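Local coordinates for protein phosphoribosylaminoimidazole carboxylase, ATPase subunit (Thermotoga maritima, PDB 3AX6) that probably carboxylates 5-aminoimidazole ribonucleotide with bicarbonate at the expense of ATP in purine biosynthesis, working as a homodimeric ATP-grasp ligase, at residues A[17-20]-A[21-24]; A[50-53]-A[54-57]; A[77-80]-A[81-85]; A[105-108]-A[109-113]. All coordinates share one frame; numbering follows the deposited sequence.

Interaction 1: A[17-20]-A[21-24]; sequences TLEA and KKMG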
ATOM      1  N   THR A  17      -8.267   4.191  -6.787  1.00 15.68           N
ATOM      2  CA  THR A  17      -9.266   4.527  -5.783  1.00 15.74           C
ATOM      3  C   THR A  17      -8.663   4.528  -4.373  1.00 16.88           C
ATOM      4  O   THR A  17      -8.754   5.538  -3.664  1.00 16.12           O
ATOM      5  CB  THR A  17     -10.465   3.531  -5.824  1.00 14.27           C
ATOM      6  OG1 THR A  17     -11.181   3.679  -7.059  1.00 10.67           O
ATOM      7  CG2 THR A  17     -11.411   3.786  -4.662  1.00 12.89           C
ATOM      8  N   LEU A  18      -8.043   3.415  -3.972  1.00 16.73           N
ATOM      9  CA  LEU A  18      -7.455   3.330  -2.634  1.00 16.81           C
ATOM     10  C   LEU A  18      -6.459   4.456  -2.381  1.00 16.16           C
ATOM     11  O   LEU A  18      -6.546   5.147  -1.374  1.00 17.71           O
ATOM     12  CB  LEU A  18      -6.763   1.980  -2.404  1.00 16.23           C
ATOM     13  CG  LEU A  18      -7.582   0.719  -2.095  1.00 15.95           C
ATOM     14  CD1 LEU A  18      -8.602   0.986  -0.986  1.00 14.07           C
ATOM     15  CD2 LEU A  18      -8.292   0.275  -3.336  1.00 19.80           C
ATOM     16  N   GLU A  19      -5.521   4.656  -3.299  1.00 15.14           N
ATOM     17  CA  GLU A  19      -4.526   5.711  -3.125  1.00 14.87           C
ATOM     18  C   GLU A  19      -5.163   7.081  -3.049  1.00 13.88           C
ATOM     19  O   GLU A  19      -4.672   7.958  -2.347  1.00 13.44           O
ATOM     20  CB  GLU A  19      -3.501   5.687  -4.263  1.00 13.65           C
ATOM     21  CG  GLU A  19      -2.461   4.592  -4.134  1.00 20.10           C
ATOM     22  CD  GLU A  19      -1.702   4.667  -2.813  1.00 24.99           C
ATOM     23  OE1 GLU A  19      -1.239   5.774  -2.447  1.00 22.63           O
ATOM     24  OE2 GLU A  19      -1.565   3.618  -2.141  1.00 28.22           O
ATOM     25  N   ALA A  20      -6.259   7.265  -3.775  1.00 14.12           N
ATOM     26  CA  ALA A  20      -6.947   8.546  -3.781  1.00 12.88           C
ATOM     27  C   ALA A  20      -7.585   8.801  -2.418  1.00 13.57           C
ATOM     28  O   ALA A  20      -7.435   9.876  -1.840  1.00 12.94           O
ATOM     29  CB  ALA A  20      -8.005   8.564  -4.884  1.00 12.86           C
ATOM     30  N   LYS A  21      -8.296   7.807  -1.898  1.00 13.89           N
ATOM     31  CA  LYS A  21      -8.929   7.961  -0.596  1.00 14.16           C
ATOM     32  C   LYS A  21      -7.860   8.141   0.472  1.00 15.30           C
ATOM     33  O   LYS A  21      -8.078   8.838   1.460  1.00 15.41           O
ATOM     34  CB  LYS A  21      -9.807   6.752  -0.288  1.00 12.11           C
ATOM     35  CG  LYS A  21     -10.951   6.610  -1.286  1.00 11.99           C
ATOM     36  CD  LYS A  21     -11.907   5.476  -0.933  1.00 14.57           C
ATOM     37  CE  LYS A  21     -12.596   5.722   0.408  1.00 13.03           C
ATOM     38  NZ  LYS A  21     -13.281   7.034   0.448  1.00 14.14           N
ATOM     39  N   LYS A  22      -6.702   7.519   0.260  1.00 16.15           N
ATOM     40  CA  LYS A  22      -5.586   7.636   1.195  1.00 18.79           C
ATOM     41  C   LYS A  22      -5.106   9.081   1.311  1.00 19.76           C
ATOM     42  O   LYS A  22      -4.601   9.490   2.353  1.00 19.77           O
ATOM     43  CB  LYS A  22      -4.402   6.785   0.744  1.00 19.99           C
ATOM     44  CG  LYS A  22      -4.358   5.370   1.279  1.00 21.84           C
ATOM     45  CD  LYS A  22      -2.978   4.754   1.012  1.00 24.31           C
ATOM     46  CE  LYS A  22      -1.861   5.644   1.576  1.00 25.08           C
ATOM     47  NZ  LYS A  22      -0.501   5.085   1.375  1.00 25.00           N
HETATM   48  N   MSE A  23      -5.254   9.849   0.235  1.00 19.52           N
HETATM   49  CA  MSE A  23      -4.805  11.234   0.237  1.00 20.56           C
HETATM   50  C   MSE A  23      -5.916  12.161   0.716  1.00 19.18           C
HETATM   51  O   MSE A  23      -5.770  13.380   0.696  1.00 17.17           O
HETATM   52  CB  MSE A  23      -4.327  11.631  -1.165  1.00 23.35           C
HETATM   53  CG  MSE A  23      -3.314  12.774  -1.185  1.00 27.77           C
HETATM   54 SE   MSE A  23      -2.448  13.012  -2.922  1.00 35.94          SE
HETATM   55  CE  MSE A  23      -1.774  11.203  -3.127  1.00 28.12           C
ATOM     56  N   GLY A  24      -7.022  11.562   1.151  1.00 19.72           N
ATOM     57  CA  GLY A  24      -8.147  12.335   1.655  1.00 19.64           C
ATOM     58  C   GLY A  24      -9.187  12.770   0.636  1.00 20.78           C
ATOM     59  O   GLY A  24      -9.950  13.700   0.883  1.00 22.28           O
TER

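Interaction 2: A[50-53]-A[54-57]; sequences FFDS and ERIE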
ATOM      1  N   PHE A  50     -19.318   2.468 -20.415  1.00 22.47           N
ATOM      2  CA  PHE A  50     -18.328   3.454 -20.811  1.00 22.46           C
ATOM      3  C   PHE A  50     -18.730   4.269 -22.029  1.00 23.52           C
ATOM      4  O   PHE A  50     -17.946   5.068 -22.537  1.00 23.16           O
ATOM      5  CB  PHE A  50     -16.994   2.747 -21.058  1.00 22.42           C
ATOM      6  CG  PHE A  50     -16.543   1.899 -19.899  1.00 22.22           C
ATOM      7  CD1 PHE A  50     -16.191   0.568 -20.088  1.00 21.30           C
ATOM      8  CD2 PHE A  50     -16.493   2.427 -18.610  1.00 20.78           C
ATOM      9  CE1 PHE A  50     -15.798  -0.220 -19.009  1.00 19.91           C
ATOM     10  CE2 PHE A  50     -16.101   1.648 -17.526  1.00 17.85           C
ATOM     11  CZ  PHE A  50     -15.754   0.325 -17.724  1.00 20.43           C
ATOM     12  N   PHE A  51     -19.952   4.067 -22.502  1.00 25.23           N
ATOM     13  CA  PHE A  51     -20.439   4.815 -23.652  1.00 25.49           C
ATOM     14  C   PHE A  51     -21.821   5.369 -23.368  1.00 26.34           C
ATOM     15  O   PHE A  51     -22.546   5.759 -24.281  1.00 27.34           O
ATOM     16  CB  PHE A  51     -20.426   3.937 -24.905  1.00 24.13           C
ATOM     17  CG  PHE A  51     -19.063   3.804 -25.513  1.00 23.40           C
ATOM     18  CD1 PHE A  51     -18.553   4.809 -26.324  1.00 23.61           C
ATOM     19  CD2 PHE A  51     -18.247   2.722 -25.196  1.00 24.16           C
ATOM     20  CE1 PHE A  51     -17.245   4.748 -26.807  1.00 23.64           C
ATOM     21  CE2 PHE A  51     -16.935   2.647 -25.671  1.00 23.54           C
ATOM     22  CZ  PHE A  51     -16.433   3.665 -26.477  1.00 23.16           C
ATOM     23  N   ASP A  52     -22.174   5.400 -22.084  1.00 27.10           N
ATOM     24  CA  ASP A  52     -23.454   5.938 -21.654  1.00 27.47           C
ATOM     25  C   ASP A  52     -23.269   7.438 -21.449  1.00 27.81           C
ATOM     26  O   ASP A  52     -23.109   7.920 -20.327  1.00 25.34           O
ATOM     27  CB  ASP A  52     -23.914   5.295 -20.348  1.00 27.40           C
ATOM     28  CG  ASP A  52     -25.283   5.782 -19.912  1.00 27.78           C
ATOM     29  OD1 ASP A  52     -25.549   6.997 -20.021  1.00 27.60           O
ATOM     30  OD2 ASP A  52     -26.095   4.956 -19.451  1.00 28.40           O
ATOM     31  N   SER A  53     -23.281   8.156 -22.563  1.00 29.39           N
ATOM     32  CA  SER A  53     -23.117   9.599 -22.594  1.00 31.91           C
ATOM     33  C   SER A  53     -23.624  10.330 -21.347  1.00 33.11           C
ATOM     34  O   SER A  53     -22.844  10.862 -20.557  1.00 31.99           O
ATOM     35  CB  SER A  53     -23.819  10.141 -23.839  1.00 32.09           C
ATOM     36  OG  SER A  53     -23.738  11.550 -23.909  1.00 36.78           O
ATOM     37  N   GLU A  54     -24.935  10.346 -21.165  1.00 35.66           N
ATOM     38  CA  GLU A  54     -25.527  11.040 -20.034  1.00 38.71           C
ATOM     39  C   GLU A  54     -25.042  10.587 -18.656  1.00 37.98           C
ATOM     40  O   GLU A  54     -25.113  11.352 -17.696  1.00 38.50           O
ATOM     41  CB  GLU A  54     -27.050  10.941 -20.118  1.00 41.47           C
ATOM     42  CG  GLU A  54     -27.588  11.418 -21.457  1.00 47.73           C
ATOM     43  CD  GLU A  54     -29.101  11.372 -21.542  1.00 52.21           C
ATOM     44  OE1 GLU A  54     -29.688  10.303 -21.247  1.00 53.91           O
ATOM     45  OE2 GLU A  54     -29.699  12.406 -21.915  1.00 53.59           O
ATOM     46  N   ARG A  55     -24.542   9.363 -18.545  1.00 36.97           N
ATOM     47  CA  ARG A  55     -24.078   8.886 -17.244  1.00 36.01           C
ATOM     48  C   ARG A  55     -22.659   9.354 -16.905  1.00 33.78           C
ATOM     49  O   ARG A  55     -22.386   9.718 -15.762  1.00 31.76           O
ATOM     50  CB  ARG A  55     -24.152   7.360 -17.176  1.00 38.23           C
ATOM     51  CG  ARG A  55     -24.811   6.825 -15.908  1.00 41.58           C
ATOM     52  CD  ARG A  55     -26.323   6.991 -15.942  1.00 43.47           C
ATOM     53  NE  ARG A  55     -26.724   8.393 -15.936  1.00 46.77           N
ATOM     54  CZ  ARG A  55     -27.944   8.822 -16.249  1.00 49.08           C
ATOM     55  NH1 ARG A  55     -28.886   7.955 -16.597  1.00 49.63           N
ATOM     56  NH2 ARG A  55     -28.223  10.119 -16.219  1.00 48.85           N
ATOM     57  N   ILE A  56     -21.756   9.347 -17.884  1.00 32.08           N
ATOM     58  CA  ILE A  56     -20.389   9.790 -17.626  1.00 30.90           C
ATOM     59  C   ILE A  56     -20.458  11.301 -17.407  1.00 30.08           C
ATOM     60  O   ILE A  56     -19.601  11.898 -16.754  1.00 28.42           O
ATOM     61  CB  ILE A  56     -19.419   9.456 -18.814  1.00 30.91           C
ATOM     62  CG1 ILE A  56     -19.576  10.466 -19.944  1.00 31.87           C
ATOM     63  CG2 ILE A  56     -19.690   8.059 -19.350  1.00 30.33           C
ATOM     64  CD1 ILE A  56     -18.715  11.693 -19.771  1.00 32.61           C
ATOM     65  N   GLU A  57     -21.507  11.903 -17.958  1.00 29.38           N
ATOM     66  CA  GLU A  57     -21.735  13.333 -17.837  1.00 28.09           C
ATOM     67  C   GLU A  57     -22.060  13.646 -16.380  1.00 26.03           C
ATOM     68  O   GLU A  57     -21.579  14.639 -15.830  1.00 24.56           O
ATOM     69  CB  GLU A  57     -22.884  13.744 -18.757  1.00 30.53           C
ATOM     70  CG  GLU A  57     -23.015  15.228 -18.997  1.00 33.81           C
ATOM     71  CD  GLU A  57     -23.477  15.527 -20.411  1.00 38.35           C
ATOM     72  OE1 GLU A  57     -24.469  14.904 -20.857  1.00 39.91           O
ATOM     73  OE2 GLU A  57     -22.847  16.383 -21.077  1.00 39.41           O
TER
HETATM   74  O   HOH W   1     -26.834   8.524 -22.459  1.00 30.98           O

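Interaction 3: A[77-80]-A[81-85]; sequences TLKK and LYNEG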
ATOM      1  N   THR A  77     -17.679  12.524 -25.737  1.00 27.30           N
ATOM      2  CA  THR A  77     -18.496  13.232 -24.761  1.00 26.06           C
ATOM      3  C   THR A  77     -17.557  13.907 -23.761  1.00 25.32           C
ATOM      4  O   THR A  77     -17.844  14.996 -23.263  1.00 26.42           O
ATOM      5  CB  THR A  77     -19.468  12.287 -24.007  1.00 26.04           C
ATOM      6  OG1 THR A  77     -20.261  13.051 -23.091  1.00 26.80           O
ATOM      7  CG2 THR A  77     -18.707  11.255 -23.214  1.00 28.59           C
ATOM      8  N   LEU A  78     -16.425  13.267 -23.479  1.00 22.59           N
ATOM      9  CA  LEU A  78     -15.469  13.841 -22.542  1.00 20.95           C
ATOM     10  C   LEU A  78     -14.862  15.105 -23.120  1.00 21.72           C
ATOM     11  O   LEU A  78     -14.628  16.072 -22.399  1.00 22.01           O
ATOM     12  CB  LEU A  78     -14.370  12.837 -22.202  1.00 15.88           C
ATOM     13  CG  LEU A  78     -14.816  11.732 -21.243  1.00 17.17           C
ATOM     14  CD1 LEU A  78     -13.730  10.673 -21.120  1.00 15.96           C
ATOM     15  CD2 LEU A  78     -15.147  12.343 -19.880  1.00 12.80           C
ATOM     16  N   LYS A  79     -14.606  15.092 -24.425  1.00 23.56           N
ATOM     17  CA  LYS A  79     -14.040  16.254 -25.097  1.00 24.42           C
ATOM     18  C   LYS A  79     -15.025  17.405 -24.957  1.00 23.78           C
ATOM     19  O   LYS A  79     -14.641  18.553 -24.746  1.00 24.66           O
ATOM     20  CB  LYS A  79     -13.799  15.956 -26.577  1.00 25.32           C
ATOM     21  CG  LYS A  79     -13.131  17.107 -27.318  1.00 29.19           C
ATOM     22  CD  LYS A  79     -13.036  16.865 -28.831  1.00 32.98           C
ATOM     23  CE  LYS A  79     -12.066  15.744 -29.189  1.00 32.97           C
ATOM     24  NZ  LYS A  79     -12.533  14.407 -28.728  1.00 34.91           N
ATOM     25  N   LYS A  80     -16.305  17.088 -25.079  1.00 23.86           N
ATOM     26  CA  LYS A  80     -17.351  18.090 -24.950  1.00 25.39           C
ATOM     27  C   LYS A  80     -17.253  18.750 -23.572  1.00 23.17           C
ATOM     28  O   LYS A  80     -17.127  19.971 -23.457  1.00 21.24           O
ATOM     29  CB  LYS A  80     -18.719  17.420 -25.140  1.00 29.37           C
ATOM     30  CG  LYS A  80     -19.923  18.310 -24.864  1.00 34.60           C
ATOM     31  CD  LYS A  80     -21.217  17.650 -25.341  1.00 38.45           C
ATOM     32  CE  LYS A  80     -22.445  18.511 -25.041  1.00 40.63           C
ATOM     33  NZ  LYS A  80     -22.709  18.635 -23.578  1.00 43.41           N
ATOM     34  N   LEU A  81     -17.293  17.923 -22.534  1.00 21.37           N
ATOM     35  CA  LEU A  81     -17.215  18.392 -21.157  1.00 20.19           C
ATOM     36  C   LEU A  81     -15.907  19.118 -20.883  1.00 21.03           C
ATOM     37  O   LEU A  81     -15.876  20.110 -20.152  1.00 20.47           O
ATOM     38  CB  LEU A  81     -17.357  17.212 -20.208  1.00 17.97           C
ATOM     39  CG  LEU A  81     -18.720  16.536 -20.329  1.00 18.98           C
ATOM     40  CD1 LEU A  81     -18.604  15.093 -19.884  1.00 18.61           C
ATOM     41  CD2 LEU A  81     -19.762  17.313 -19.510  1.00 17.42           C
ATOM     42  N   TYR A  82     -14.827  18.623 -21.474  1.00 19.59           N
ATOM     43  CA  TYR A  82     -13.531  19.243 -21.284  1.00 19.53           C
ATOM     44  C   TYR A  82     -13.524  20.651 -21.873  1.00 20.32           C
ATOM     45  O   TYR A  82     -12.866  21.545 -21.345  1.00 21.69           O
ATOM     46  CB  TYR A  82     -12.445  18.385 -21.932  1.00 18.64           C
ATOM     47  CG  TYR A  82     -11.079  19.026 -21.961  1.00 19.95           C
ATOM     48  CD1 TYR A  82     -10.692  19.849 -23.025  1.00 21.23           C
ATOM     49  CD2 TYR A  82     -10.153  18.780 -20.949  1.00 20.78           C
ATOM     50  CE1 TYR A  82      -9.415  20.402 -23.085  1.00 18.57           C
ATOM     51  CE2 TYR A  82      -8.872  19.330 -20.999  1.00 21.66           C
ATOM     52  CZ  TYR A  82      -8.508  20.135 -22.073  1.00 20.79           C
ATOM     53  OH  TYR A  82      -7.228  20.640 -22.145  1.00 24.14           O
ATOM     54  N   ASN A  83     -14.261  20.848 -22.961  1.00 20.23           N
ATOM     55  CA  ASN A  83     -14.332  22.156 -23.595  1.00 20.08           C
ATOM     56  C   ASN A  83     -15.228  23.106 -22.815  1.00 21.34           C
ATOM     57  O   ASN A  83     -15.194  24.313 -23.039  1.00 21.36           O
ATOM     58  CB  ASN A  83     -14.826  22.017 -25.030  1.00 18.99           C
ATOM     59  CG  ASN A  83     -13.737  21.556 -25.969  1.00 18.46           C
ATOM     60  OD1 ASN A  83     -14.007  20.953 -27.005  1.00 19.60           O
ATOM     61  ND2 ASN A  83     -12.493  21.851 -25.619  1.00 14.96           N
ATOM     62  N   GLU A  84     -16.024  22.559 -21.897  1.00 22.11           N
ATOM     63  CA  GLU A  84     -16.905  23.377 -21.069  1.00 22.50           C
ATOM     64  C   GLU A  84     -16.179  23.762 -19.783  1.00 21.50           C
ATOM     65  O   GLU A  84     -16.764  24.379 -18.896  1.00 22.71           O
ATOM     66  CB  GLU A  84     -18.187  22.624 -20.699  1.00 24.04           C
ATOM     67  CG  GLU A  84     -18.963  22.053 -21.872  1.00 28.81           C
ATOM     68  CD  GLU A  84     -20.396  21.711 -21.507  1.00 30.00           C
ATOM     69  OE1 GLU A  84     -21.223  22.643 -21.439  1.00 31.39           O
ATOM     70  OE2 GLU A  84     -20.695  20.518 -21.278  1.00 33.36           O
ATOM     71  N   GLY A  85     -14.914  23.372 -19.675  1.00 19.66           N
ATOM     72  CA  GLY A  85     -14.143  23.709 -18.494  1.00 16.43           C
ATOM     73  C   GLY A  85     -13.971  22.630 -17.437  1.00 16.12           C
ATOM     74  O   GLY A  85     -13.222  22.829 -16.486  1.00 16.19           O
TER

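Interaction 4: A[105-108]-A[109-113]; sequences KEFL and KKNGI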
ATOM      1  N   LYS A 105       1.534   8.205 -34.224  1.00 22.14           N
ATOM      2  CA  LYS A 105       2.826   8.234 -34.917  1.00 23.00           C
ATOM      3  C   LYS A 105       3.061   9.600 -35.572  1.00 23.28           C
ATOM      4  O   LYS A 105       4.165  10.140 -35.537  1.00 23.52           O
ATOM      5  CB  LYS A 105       2.876   7.144 -35.994  1.00 23.38           C
ATOM      6  CG  LYS A 105       2.937   5.717 -35.462  1.00 26.36           C
ATOM      7  CD  LYS A 105       4.204   5.495 -34.659  1.00 27.87           C
ATOM      8  CE  LYS A 105       4.276   4.089 -34.090  1.00 28.62           C
ATOM      9  NZ  LYS A 105       5.489   3.913 -33.242  1.00 26.37           N
ATOM     10  N   GLU A 106       2.008  10.138 -36.176  1.00 25.44           N
ATOM     11  CA  GLU A 106       2.041  11.437 -36.849  1.00 25.46           C
ATOM     12  C   GLU A 106       2.423  12.503 -35.816  1.00 24.87           C
ATOM     13  O   GLU A 106       3.223  13.394 -36.088  1.00 23.77           O
ATOM     14  CB  GLU A 106       0.650  11.733 -37.426  1.00 27.69           C
ATOM     15  CG  GLU A 106       0.585  12.685 -38.614  1.00 32.01           C
ATOM     16  CD  GLU A 106       0.757  11.979 -39.958  1.00 33.87           C
ATOM     17  OE1 GLU A 106       0.432  12.590 -41.002  1.00 34.42           O
ATOM     18  OE2 GLU A 106       1.223  10.822 -39.971  1.00 35.22           O
ATOM     19  N   PHE A 107       1.845  12.397 -34.621  1.00 25.22           N
ATOM     20  CA  PHE A 107       2.126  13.347 -33.548  1.00 24.20           C
ATOM     21  C   PHE A 107       3.565  13.285 -33.064  1.00 23.10           C
ATOM     22  O   PHE A 107       4.229  14.313 -32.918  1.00 22.95           O
ATOM     23  CB  PHE A 107       1.194  13.105 -32.357  1.00 25.07           C
ATOM     24  CG  PHE A 107       1.594  13.853 -31.122  1.00 24.95           C
ATOM     25  CD1 PHE A 107       2.378  13.246 -30.154  1.00 25.37           C
ATOM     26  CD2 PHE A 107       1.206  15.176 -30.938  1.00 27.45           C
ATOM     27  CE1 PHE A 107       2.771  13.948 -29.012  1.00 28.20           C
ATOM     28  CE2 PHE A 107       1.591  15.889 -29.803  1.00 27.85           C
ATOM     29  CZ  PHE A 107       2.376  15.272 -28.837  1.00 28.23           C
ATOM     30  N   LEU A 108       4.043  12.080 -32.795  1.00 22.74           N
ATOM     31  CA  LEU A 108       5.408  11.916 -32.327  1.00 23.13           C
ATOM     32  C   LEU A 108       6.377  12.447 -33.382  1.00 23.92           C
ATOM     33  O   LEU A 108       7.334  13.155 -33.057  1.00 23.78           O
ATOM     34  CB  LEU A 108       5.684  10.440 -32.032  1.00 21.32           C
ATOM     35  CG  LEU A 108       4.832   9.846 -30.902  1.00 20.35           C
ATOM     36  CD1 LEU A 108       4.946   8.323 -30.882  1.00 18.47           C
ATOM     37  CD2 LEU A 108       5.268  10.449 -29.580  1.00 18.33           C
ATOM     38  N   LYS A 109       6.115  12.114 -34.644  1.00 25.13           N
ATOM     39  CA  LYS A 109       6.966  12.560 -35.744  1.00 26.62           C
ATOM     40  C   LYS A 109       6.978  14.086 -35.846  1.00 26.90           C
ATOM     41  O   LYS A 109       8.012  14.693 -36.138  1.00 26.34           O
ATOM     42  CB  LYS A 109       6.483  11.964 -37.067  1.00 27.18           C
ATOM     43  CG  LYS A 109       7.278  12.432 -38.274  1.00 29.51           C
ATOM     44  CD  LYS A 109       6.790  11.787 -39.564  1.00 30.14           C
ATOM     45  CE  LYS A 109       7.572  12.314 -40.759  1.00 30.73           C
ATOM     46  NZ  LYS A 109       9.044  12.153 -40.570  1.00 30.85           N
ATOM     47  N   LYS A 110       5.826  14.699 -35.595  1.00 26.43           N
ATOM     48  CA  LYS A 110       5.712  16.148 -35.658  1.00 27.33           C
ATOM     49  C   LYS A 110       6.483  16.825 -34.524  1.00 27.09           C
ATOM     50  O   LYS A 110       6.820  18.008 -34.612  1.00 26.91           O
ATOM     51  CB  LYS A 110       4.231  16.555 -35.635  1.00 29.05           C
ATOM     52  CG  LYS A 110       3.988  18.053 -35.571  1.00 32.63           C
ATOM     53  CD  LYS A 110       2.587  18.419 -36.053  1.00 35.14           C
ATOM     54  CE  LYS A 110       2.463  18.248 -37.570  1.00 37.35           C
ATOM     55  NZ  LYS A 110       1.180  18.792 -38.115  1.00 37.23           N
ATOM     56  N   ASN A 111       6.777  16.076 -33.463  1.00 26.13           N
ATOM     57  CA  ASN A 111       7.525  16.647 -32.345  1.00 26.54           C
ATOM     58  C   ASN A 111       8.966  16.158 -32.220  1.00 26.76           C
ATOM     59  O   ASN A 111       9.608  16.381 -31.197  1.00 28.26           O
ATOM     60  CB  ASN A 111       6.789  16.411 -31.028  1.00 24.28           C
ATOM     61  CG  ASN A 111       5.533  17.247 -30.913  1.00 24.09           C
ATOM     62  OD1 ASN A 111       4.487  16.903 -31.472  1.00 23.80           O
ATOM     63  ND2 ASN A 111       5.632  18.365 -30.200  1.00 22.35           N
ATOM     64  N   GLY A 112       9.472  15.495 -33.257  1.00 26.29           N
ATOM     65  CA  GLY A 112      10.847  15.022 -33.231  1.00 25.47           C
ATOM     66  C   GLY A 112      11.137  13.836 -32.329  1.00 25.58           C
ATOM     67  O   GLY A 112      12.296  13.534 -32.049  1.00 27.04           O
ATOM     68  N   ILE A 113      10.087  13.170 -31.865  1.00 25.14           N
ATOM     69  CA  ILE A 113      10.225  12.001 -30.999  1.00 23.32           C
ATOM     70  C   ILE A 113      10.622  10.805 -31.865  1.00 20.89           C
ATOM     71  O   ILE A 113       9.897  10.444 -32.783  1.00 18.09           O
ATOM     72  CB  ILE A 113       8.886  11.680 -30.307  1.00 23.29           C
ATOM     73  CG1 ILE A 113       8.422  12.884 -29.484  1.00 26.05           C
ATOM     74  CG2 ILE A 113       9.027  10.446 -29.449  1.00 23.37           C
ATOM     75  CD1 ILE A 113       9.376  13.295 -28.390  1.00 27.25           C
TER

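Interaction 1: A[17-20]-A[21-24]
A Schellman motif closes helix 11-22 where T17-A20 run into K21-G24, at the far end of the helix in the beta-alpha-beta unit of strand 3-7, helix 11-22 and strand 26-31, part of a Rossmann-like domain. K21 N gives T17 O a 2.9 Å bond that is nearly straight, 168° at the hydrogen, and K22 N keeps the helical spacing by donating to L18 O. One residue later the pattern breaks: M23 N, of a selenomethionine, makes a weak bond to E19 O and a 3.0 Å bond to A20 O, which it meets from well above the carbonyl plane. G24 N then folds back on K21 O at 2.9 Å. The positive phi of G24 (89°) makes this turn possible, since a beta carbon there would collide with the preceding carbonyl oxygen.

On one flank E19 and K22 lie alongside each other, pointing the same way. A bend at chi3 of K22 (54°) holds its chain against the carboxylate, CD coming within 3.6 Å of E19 OE2, while K22 NZ stands 4.0 Å from E19 OE1 in a long salt bridge. Shortening K22 to an alanine would probably leave E19 without this countercharge and open a gap against H331 of the second subunit. M23 packs on L323 of that subunit. On another flank K21 NZ pairs with D43 and T17 OG1 bonds G13 O; between those polar ends, the methyl CG2 of T17 sits 4.1 Å from K21 CD.

Interaction 2: A[50-53]-A[54-57]
D52 meets R55 twice at the start of helix 53-61, once through its carbonyl and once through its carboxylate, and this is the tight part of the contact. R55 N lies 2.7 Å from D52 O and 3.0 Å from D52 OD1. It comes to the carboxylate from above its plane, 45° out of it. The side chain can turn back onto the helix because its CG is anti to the backbone N (chi1 -177°). D52 O is gripped a second time by I56 N at 3.1 Å, nearly in line with the carbonyl, and S53 O takes E57 N. I56 is also close-packed: its CG1 occupies the crowded position between N and carbonyl carbon (chi1 79°) and lies 3.3 Å from S53 O, while CG2 lies 3.6 Å from D52 O. From there the residue faces inward to helix 75-83 and strand 26-31.

The outer side is looser. A water bridges the first turn, donating to D52 OD1 and accepting from E54 N at 2.9 Å. The R55 guanidinium swings past the carboxylate instead of gripping it: D52 OD1 and R55 NE are 4.5 Å apart, with the oxygen well out of the guanidinium plane, so only a general attraction of charges is likely. R55 NH2 pairs with D58, about one turn further along the helix, and CB of E54 lies over one guanidinium face. D52 also centres an inverse gamma turn. Separately, the bond that R55 N gives its OD1 makes D52 the N-cap of helix 53-61.

Interaction 3: A[77-80]-A[81-85]
K80 runs out with CG anti to the backbone N (chi1 173°) and stays extended until a last bend at chi4 (-67°), while E84 places CG beside its own N (chi1 -54°). The two chains therefore lie side by side, and K80 NZ makes a salt bridge of 3.6 Å to E84 OE2. On the buried side L81 carries its CG back over the preceding turn, 3.4 Å from T77 O, with CD1 4.1 Å from T77 OG1 and 4.4 Å from CD2 of L78. An alanine in place of L81 would probably open a gap beside L78 and weaken the packing between this helix and the one at 53-61.

The helical backbone runs on through Y82 N to L78 O (2.7 Å) and N83 N to K79 O before it frays: K80 O takes weak bonds from N83 N and E84 N, and E84 N and G85 N turn back to L81 O and Y82 O. G85, with its positive phi, completes a Schellman motif. N83 lies alongside K79, its CG 3.4 Å from K79 O. Their polar ends go to helix 92-99: K79 NZ to E96 and the ring of Y93 in a cation-pi contact, N83 OD1 to Y93 OH. Helix 75-83 thus has L81 touching both I56 and V60 of helix 53-61 and I88 of strand 87-88, with P92 against L78 and Y82.

Interaction 4: A[105-108]-A[109-113]
L108 and I113 touch where helix 101-110 ends, and three kinds of interaction do the work. The first is main-chain hydrogen bonding. K109 N to K105 O (2.9 Å) and K110 N to E106 O carry on the helix; N111 N then keeps a weak bond to F107 O and gains a 3.0 Å bond to L108 O. That same oxygen receives I113 N at 3.0 Å from the opposite face of its plane, so two N-H groups grip one carbonyl. With G112 at positive phi (73°) and a weak return of its N to K109 O, this is a Schellman motif.

The second is apolar packing. CD2 of L108 touches CG2 of I113 at 3.8 Å, the two side chains crossing obliquely, and I113 CB approaches L108 CB equally closely. The turn thereby folds a buried isoleucine back over L108 in the last helical turn.

The third is the meeting of a ring and an amide. F107 holds its CG anti to the backbone N (chi1 169°), which lays the ring beside N111; the amide end comes over one face toward the rim, the two planes 40° apart.

Polar ends point elsewhere: E106 OE2 bonds Y118 OH on strand 118-120. K105 carries its side chain to about 4 Å from that of E169, which binds ADP, and about 7 Å from the nucleotide. In the ATP-grasp domain L108 packs on V255 and I258 of strand 253-259, while F107 and N111 rest on A234 of helix 218-235.

All four contacts are local ones at the end of a helix, yet their settings differ. Interactions 1, 3 and 4 close helices with a glycine in a Schellman motif; interaction 2 opens one with an aspartate N-cap. Interactions 2 and 3 belong together: their helices pack in the N-terminal domain, I56 CD1 meeting L81 CD1 at 3.4 Å, while a weak ion pair joins E57 and K80 outside. Interaction 2 is the surface contact, water-bridged and charged, whereas the others mix buried and solvent-facing residues. Interaction 1 alone touches the second subunit. Interaction 4, its centre about 35 Å from that of interaction 1, lies in the ATP-grasp domain and comes nearest the nucleotide.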